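Local coordinates for D-psicose 3-epimerase (Agrobacterium tumefaciens, PDB 2HK0), which interconverts D-fructose and D-psicose by epimerisation at C3, with a metal ion playing a pivotal part in catalysis, at residues F205-E210 against G226-G231; D158-L163 against K195-V200. One frame throughout, in Å; residues are numbered along the deposited sequence.

Contact 1 (F205-E210 against G226-G231); sequences FHMNIE and GHFHTG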
loop_
_atom_site.group_PDB
_atom_site.type_symbol
_atom_site.label_atom_id
_atom_site.label_comp_id
_atom_site.label_asym_id
_atom_site.label_seq_id
_atom_site.Cartn_x
_atom_site.Cartn_y
_atom_site.Cartn_z
ATOM N N PHE A 205 -6.259 14.895 1.539
ATOM C CA PHE A 205 -6.895 14.978 0.228
ATOM C C PHE A 205 -5.957 15.630 -0.803
ATOM O O PHE A 205 -5.853 15.166 -1.953
ATOM C CB PHE A 205 -8.205 15.782 0.321
ATOM C CG PHE A 205 -8.839 16.097 -1.028
ATOM C CD1 PHE A 205 -9.405 15.090 -1.810
ATOM C CD2 PHE A 205 -8.860 17.405 -1.510
ATOM C CE1 PHE A 205 -9.988 15.382 -3.061
ATOM C CE2 PHE A 205 -9.443 17.713 -2.761
ATOM C CZ PHE A 205 -10.005 16.694 -3.532
ATOM N N HIS A 206 -5.271 16.691 -0.387
ATOM C CA HIS A 206 -4.385 17.423 -1.283
ATOM C C HIS A 206 -3.058 16.701 -1.445
ATOM O O HIS A 206 -2.490 16.659 -2.540
ATOM C CB HIS A 206 -4.171 18.845 -0.748
ATOM C CG HIS A 206 -5.441 19.633 -0.621
ATOM N ND1 HIS A 206 -6.221 19.954 -1.707
ATOM C CD2 HIS A 206 -6.076 20.149 0.460
ATOM C CE1 HIS A 206 -7.284 20.632 -1.305
ATOM N NE2 HIS A 206 -7.220 20.764 0.006
HETATM N N MSE A 207 -2.562 16.139 -0.351
HETATM C CA MSE A 207 -1.309 15.393 -0.411
HETATM C C MSE A 207 -1.460 14.211 -1.384
HETATM O O MSE A 207 -0.525 13.866 -2.108
HETATM C CB MSE A 207 -0.947 14.840 0.972
HETATM C CG MSE A 207 -0.658 15.856 2.035
HETATM SE SE MSE A 207 -0.249 14.893 3.705
HETATM C CE MSE A 207 -1.922 14.940 4.522
ATOM N N ASN A 208 -2.646 13.594 -1.391
ATOM C CA ASN A 208 -2.912 12.440 -2.247
ATOM C C ASN A 208 -2.646 12.743 -3.714
ATOM O O ASN A 208 -2.264 11.863 -4.476
ATOM C CB ASN A 208 -4.362 11.963 -2.084
ATOM C CG ASN A 208 -4.629 10.662 -2.825
ATOM O OD1 ASN A 208 -4.017 9.638 -2.525
ATOM N ND2 ASN A 208 -5.531 10.699 -3.799
ATOM N N ILE A 209 -2.853 13.988 -4.117
ATOM C CA ILE A 209 -2.625 14.342 -5.505
ATOM C C ILE A 209 -1.174 14.768 -5.780
ATOM O O ILE A 209 -0.499 14.198 -6.646
ATOM C CB ILE A 209 -3.546 15.496 -5.931
ATOM C CG1 ILE A 209 -5.014 15.065 -5.796
ATOM C CG2 ILE A 209 -3.196 15.952 -7.366
ATOM C CD1 ILE A 209 -6.015 16.194 -6.004
ATOM N N GLU A 210 -0.685 15.730 -4.999
ATOM C CA GLU A 210 0.639 16.305 -5.226
ATOM C C GLU A 210 1.906 15.648 -4.674
ATOM O O GLU A 210 2.953 15.703 -5.315
ATOM C CB GLU A 210 0.622 17.760 -4.746
ATOM C CG GLU A 210 -0.488 18.607 -5.365
ATOM C CD GLU A 210 -0.419 18.663 -6.890
ATOM O OE1 GLU A 210 0.664 18.389 -7.462
ATOM O OE2 GLU A 210 -1.447 18.996 -7.517
ATOM N N GLY A 226 1.598 22.751 11.847
ATOM C CA GLY A 226 0.760 23.315 12.893
ATOM C C GLY A 226 -0.695 22.881 12.899
ATOM O O GLY A 226 -1.383 23.062 13.901
ATOM N N HIS A 227 -1.164 22.303 11.793
ATOM C CA HIS A 227 -2.556 21.861 11.675
ATOM C C HIS A 227 -2.607 20.751 10.609
ATOM O O HIS A 227 -1.763 20.709 9.709
ATOM C CB HIS A 227 -3.430 23.056 11.273
ATOM C CG HIS A 227 -4.866 22.926 11.674
ATOM N ND1 HIS A 227 -5.257 22.448 12.909
ATOM C CD2 HIS A 227 -6.008 23.245 11.015
ATOM C CE1 HIS A 227 -6.575 22.478 12.994
ATOM N NE2 HIS A 227 -7.056 22.957 11.857
ATOM N N PHE A 228 -3.587 19.859 10.707
ATOM C CA PHE A 228 -3.681 18.715 9.796
ATOM C C PHE A 228 -5.136 18.358 9.487
ATOM O O PHE A 228 -5.973 18.269 10.391
ATOM C CB PHE A 228 -2.989 17.514 10.465
ATOM C CG PHE A 228 -2.661 16.365 9.533
ATOM C CD1 PHE A 228 -1.726 16.512 8.519
ATOM C CD2 PHE A 228 -3.226 15.105 9.741
ATOM C CE1 PHE A 228 -1.345 15.422 7.722
ATOM C CE2 PHE A 228 -2.859 14.000 8.953
ATOM C CZ PHE A 228 -1.917 14.158 7.944
ATOM N N HIS A 229 -5.425 18.138 8.209
ATOM C CA HIS A 229 -6.770 17.770 7.774
ATOM C C HIS A 229 -6.763 16.352 7.210
ATOM O O HIS A 229 -5.806 15.950 6.532
ATOM C CB HIS A 229 -7.265 18.737 6.686
ATOM C CG HIS A 229 -7.893 19.984 7.224
ATOM N ND1 HIS A 229 -8.524 20.906 6.417
ATOM C CD2 HIS A 229 -8.049 20.425 8.493
ATOM C CE1 HIS A 229 -9.051 21.856 7.166
ATOM N NE2 HIS A 229 -8.777 21.587 8.432
ATOM N N THR A 230 -7.841 15.608 7.452
ATOM C CA THR A 230 -7.934 14.239 6.965
ATOM C C THR A 230 -9.211 13.933 6.185
ATOM O O THR A 230 -10.259 14.553 6.395
ATOM C CB THR A 230 -7.866 13.244 8.108
ATOM O OG1 THR A 230 -8.858 13.596 9.078
ATOM C CG2 THR A 230 -6.476 13.261 8.750
ATOM N N GLY A 231 -9.099 12.945 5.305
ATOM C CA GLY A 231 -10.213 12.505 4.483
ATOM C C GLY A 231 -9.654 11.503 3.493
ATOM O O GLY A 231 -8.440 11.465 3.274
#
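A Met-aromatic contact on the outer side of the TIM-barrel wall, near the C-terminal ends of its strands, joins Met207, modelled as selenomethionine on the short helix 204-210, to Phe228 of strand 225-230. The methyl end does most of the touching: Met207 CE lies 3.3 Å from Phe228 CE1, a tight approach for two carbons, and 3.5 Å from Phe228 CZ. The selenium sits farther back, with Met207 SE 5.4 Å from the centroid of the Phe228 ring and 72° off the ring normal, an oblique approach. Met207 leaves the helix with CG beside its backbone N and runs extended to SE; a bend at chi3 (-96°) then brings the methyl to within touching distance of the ring. Phe228 reaches out to meet it with CG anti to its backbone N (chi1 -164°), and the two side chains meet at about a right angle. Phe214 and Ile218 of helix 214-221 add further apolar packing to Met207 and Phe228 respectively.

At the other end, the start of the helix passes the residue just after the strand, with Phe205 CA 5.9 Å from Gly231 CA. The Phe205 ring lies off the strand, its CD2 3.5 Å above the ring plane of His206. His229 starts toward the helix, but its imidazole swings off, with NE2 bonded to Glu54 OE2. Beyond Met207 the helix packs against the second subunit, where Ile209 meets the Ile209 of that chain. This is a beta-strand-to-helix connection of an alpha/beta barrel, packed on the next strand at the end where TIM-barrel enzymes carry their active sites.

Contact 2 (D158-L163 against K195-V200); sequences DFANDL and KNNVKV
Asp158, in the last turns of helix 142-162, and Lys195, at the start of a type I turn running to Val198, form a salt bridge near the surface. Lys195 NZ donates to Asp158 OD1 at 3.0 Å, arriving on the syn side but 34° out of the carboxylate plane; a weak second bond reaches Asp158 OD2 at 3.3 Å. The lysine bends at chi2 (-73°) and then runs extended, meeting the aspartate at about a right angle.

A water bridges the same carboxylate to the turn, donating to Asp158 OD1 at 3.0 Å and to Asn197 OD1 at 2.9 Å.

Van der Waals packing centres on the Asn197 amide. Its ND2 lies 3.5 Å from Asn161 CB and 3.7 Å from Ala160 CB, and the planes of the two asparagine amides are 59° apart. Asn197 ND2 also sits 3.2 Å from Asn161 N, but both are donors; Asn197 ND2 instead donates to Ala157 O and Ile165 O.

Asn197 thereby ties the end of helix 142-162 to the approach to strand 166-170, whose Leu167 bonds to its backbone, while Val198 opens strand 198-203 and packs against Ile153 and Ala157 of the helix.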
loop_
_atom_site.group_PDB
_atom_site.type_symbol
_atom_site.label_atom_id
_atom_site.label_comp_id
_atom_site.label_asym_id
_atom_site.label_seq_id
_atom_site.Cartn_x
_atom_site.Cartn_y
_atom_site.Cartn_z
ATOM N N ASP A 158 2.140 39.423 13.654
ATOM C CA ASP A 158 2.261 39.978 14.996
ATOM C C ASP A 158 0.887 40.230 15.613
ATOM O O ASP A 158 0.687 40.009 16.806
ATOM C CB ASP A 158 3.077 41.278 14.973
ATOM C CG ASP A 158 4.562 41.047 14.657
ATOM O OD1 ASP A 158 5.041 39.888 14.724
ATOM O OD2 ASP A 158 5.261 42.043 14.357
ATOM N N PHE A 159 -0.060 40.696 14.798
ATOM C CA PHE A 159 -1.407 40.957 15.293
ATOM C C PHE A 159 -1.997 39.644 15.814
ATOM O O PHE A 159 -2.559 39.598 16.904
ATOM C CB PHE A 159 -2.273 41.546 14.164
ATOM C CG PHE A 159 -3.610 42.063 14.624
ATOM C CD1 PHE A 159 -4.693 41.204 14.763
ATOM C CD2 PHE A 159 -3.783 43.419 14.911
ATOM C CE1 PHE A 159 -5.941 41.681 15.179
ATOM C CE2 PHE A 159 -5.021 43.911 15.329
ATOM C CZ PHE A 159 -6.107 43.034 15.463
ATOM N N ALA A 160 -1.843 38.573 15.040
ATOM C CA ALA A 160 -2.344 37.262 15.452
ATOM C C ALA A 160 -1.611 36.798 16.712
ATOM O O ALA A 160 -2.218 36.277 17.649
ATOM C CB ALA A 160 -2.129 36.238 14.329
ATOM N N ASN A 161 -0.296 36.991 16.720
ATOM C CA ASN A 161 0.523 36.575 17.842
ATOM C C ASN A 161 0.126 37.245 19.151
ATOM O O ASN A 161 0.179 36.624 20.212
ATOM C CB ASN A 161 2.005 36.833 17.557
ATOM C CG ASN A 161 2.906 36.300 18.668
ATOM O OD1 ASN A 161 3.677 37.048 19.270
ATOM N ND2 ASN A 161 2.804 35.004 18.945
ATOM N N ASP A 162 -0.276 38.507 19.095
ATOM C CA ASP A 162 -0.679 39.174 20.328
ATOM C C ASP A 162 -1.921 38.485 20.884
ATOM O O ASP A 162 -2.158 38.497 22.088
ATOM C CB ASP A 162 -0.965 40.664 20.086
ATOM C CG ASP A 162 0.306 41.470 19.834
ATOM O OD1 ASP A 162 1.407 40.990 20.185
ATOM O OD2 ASP A 162 0.204 42.594 19.295
ATOM N N LEU A 163 -2.699 37.860 20.007
ATOM C CA LEU A 163 -3.915 37.180 20.438
ATOM C C LEU A 163 -3.669 35.697 20.726
ATOM O O LEU A 163 -4.609 34.952 20.973
ATOM C CB LEU A 163 -5.006 37.342 19.356
ATOM C CG LEU A 163 -5.443 38.791 19.086
ATOM C CD1 LEU A 163 -6.342 38.872 17.855
ATOM C CD2 LEU A 163 -6.173 39.328 20.323
ATOM N N LYS A 195 8.164 34.077 10.948
ATOM C CA LYS A 195 7.423 34.412 12.151
ATOM C C LYS A 195 7.176 33.133 12.934
ATOM O O LYS A 195 6.848 32.090 12.363
ATOM C CB LYS A 195 6.109 35.090 11.781
ATOM C CG LYS A 195 6.281 36.471 11.121
ATOM C CD LYS A 195 6.717 37.519 12.133
ATOM C CE LYS A 195 6.806 38.908 11.500
ATOM N NZ LYS A 195 7.077 39.953 12.532
ATOM N N ASN A 196 7.355 33.208 14.244
ATOM C CA ASN A 196 7.178 32.042 15.101
ATOM C C ASN A 196 5.777 31.458 15.131
ATOM O O ASN A 196 5.615 30.277 15.436
ATOM C CB ASN A 196 7.593 32.370 16.529
ATOM C CG ASN A 196 9.037 32.795 16.623
ATOM O OD1 ASN A 196 9.903 32.227 15.951
ATOM N ND2 ASN A 196 9.311 33.792 17.459
ATOM N N ASN A 197 4.765 32.267 14.827
ATOM C CA ASN A 197 3.396 31.767 14.878
ATOM C C ASN A 197 2.767 31.492 13.514
ATOM O O ASN A 197 1.540 31.481 13.389
ATOM C CB ASN A 197 2.507 32.735 15.689
ATOM C CG ASN A 197 2.349 34.087 15.013
ATOM O OD1 ASN A 197 3.309 34.644 14.484
ATOM N ND2 ASN A 197 1.135 34.619 15.032
ATOM N N VAL A 198 3.599 31.296 12.489
ATOM C CA VAL A 198 3.106 30.970 11.153
ATOM C C VAL A 198 3.632 29.559 10.915
ATOM O O VAL A 198 4.837 29.304 11.010
ATOM C CB VAL A 198 3.613 31.954 10.078
ATOM C CG1 VAL A 198 3.142 31.507 8.697
ATOM C CG2 VAL A 198 3.060 33.373 10.372
ATOM N N LYS A 199 2.706 28.649 10.621
ATOM C CA LYS A 199 2.997 27.234 10.457
ATOM C C LYS A 199 2.487 26.662 9.137
ATOM O O LYS A 199 1.680 27.285 8.432
ATOM C CB LYS A 199 2.321 26.461 11.600
ATOM C CG LYS A 199 2.661 26.955 13.007
ATOM C CD LYS A 199 4.101 26.625 13.357
ATOM C CE LYS A 199 4.567 27.351 14.622
ATOM N NZ LYS A 199 3.652 27.104 15.760
ATOM N N VAL A 200 2.944 25.455 8.823
ATOM C CA VAL A 200 2.515 24.781 7.612
ATOM C C VAL A 200 1.324 23.907 7.968
ATOM O O VAL A 200 1.241 23.379 9.082
ATOM C CB VAL A 200 3.630 23.876 7.026
ATOM C CG1 VAL A 200 3.095 23.092 5.836
ATOM C CG2 VAL A 200 4.809 24.739 6.564
HETATM O O HOH W 1 4.684 36.964 15.417
#

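Contacts 1 and 2 lie at opposite ends of strand 198-203, their centres about 22 Å apart. Contact 2 includes the turn that leads into that strand; helix 204-210 of contact 1 follows on its exit. They meet where strand 198-203 runs beside its parallel neighbour 225-230: Gly226 N is 2.9 Å from Val200 O, a probable backbone hydrogen bond, and Gly226 CA packs 3.7 Å from Lys199 CB. Contact 1 is buried and apolar beside the subunit interface, contact 2 polar and partly exposed. Contact 1 lies toward the barrel's C-terminal end, where the active site is expected for this fold, but its Met207-Phe228 pair packs outside the wall; contact 2 is at the N-terminal end.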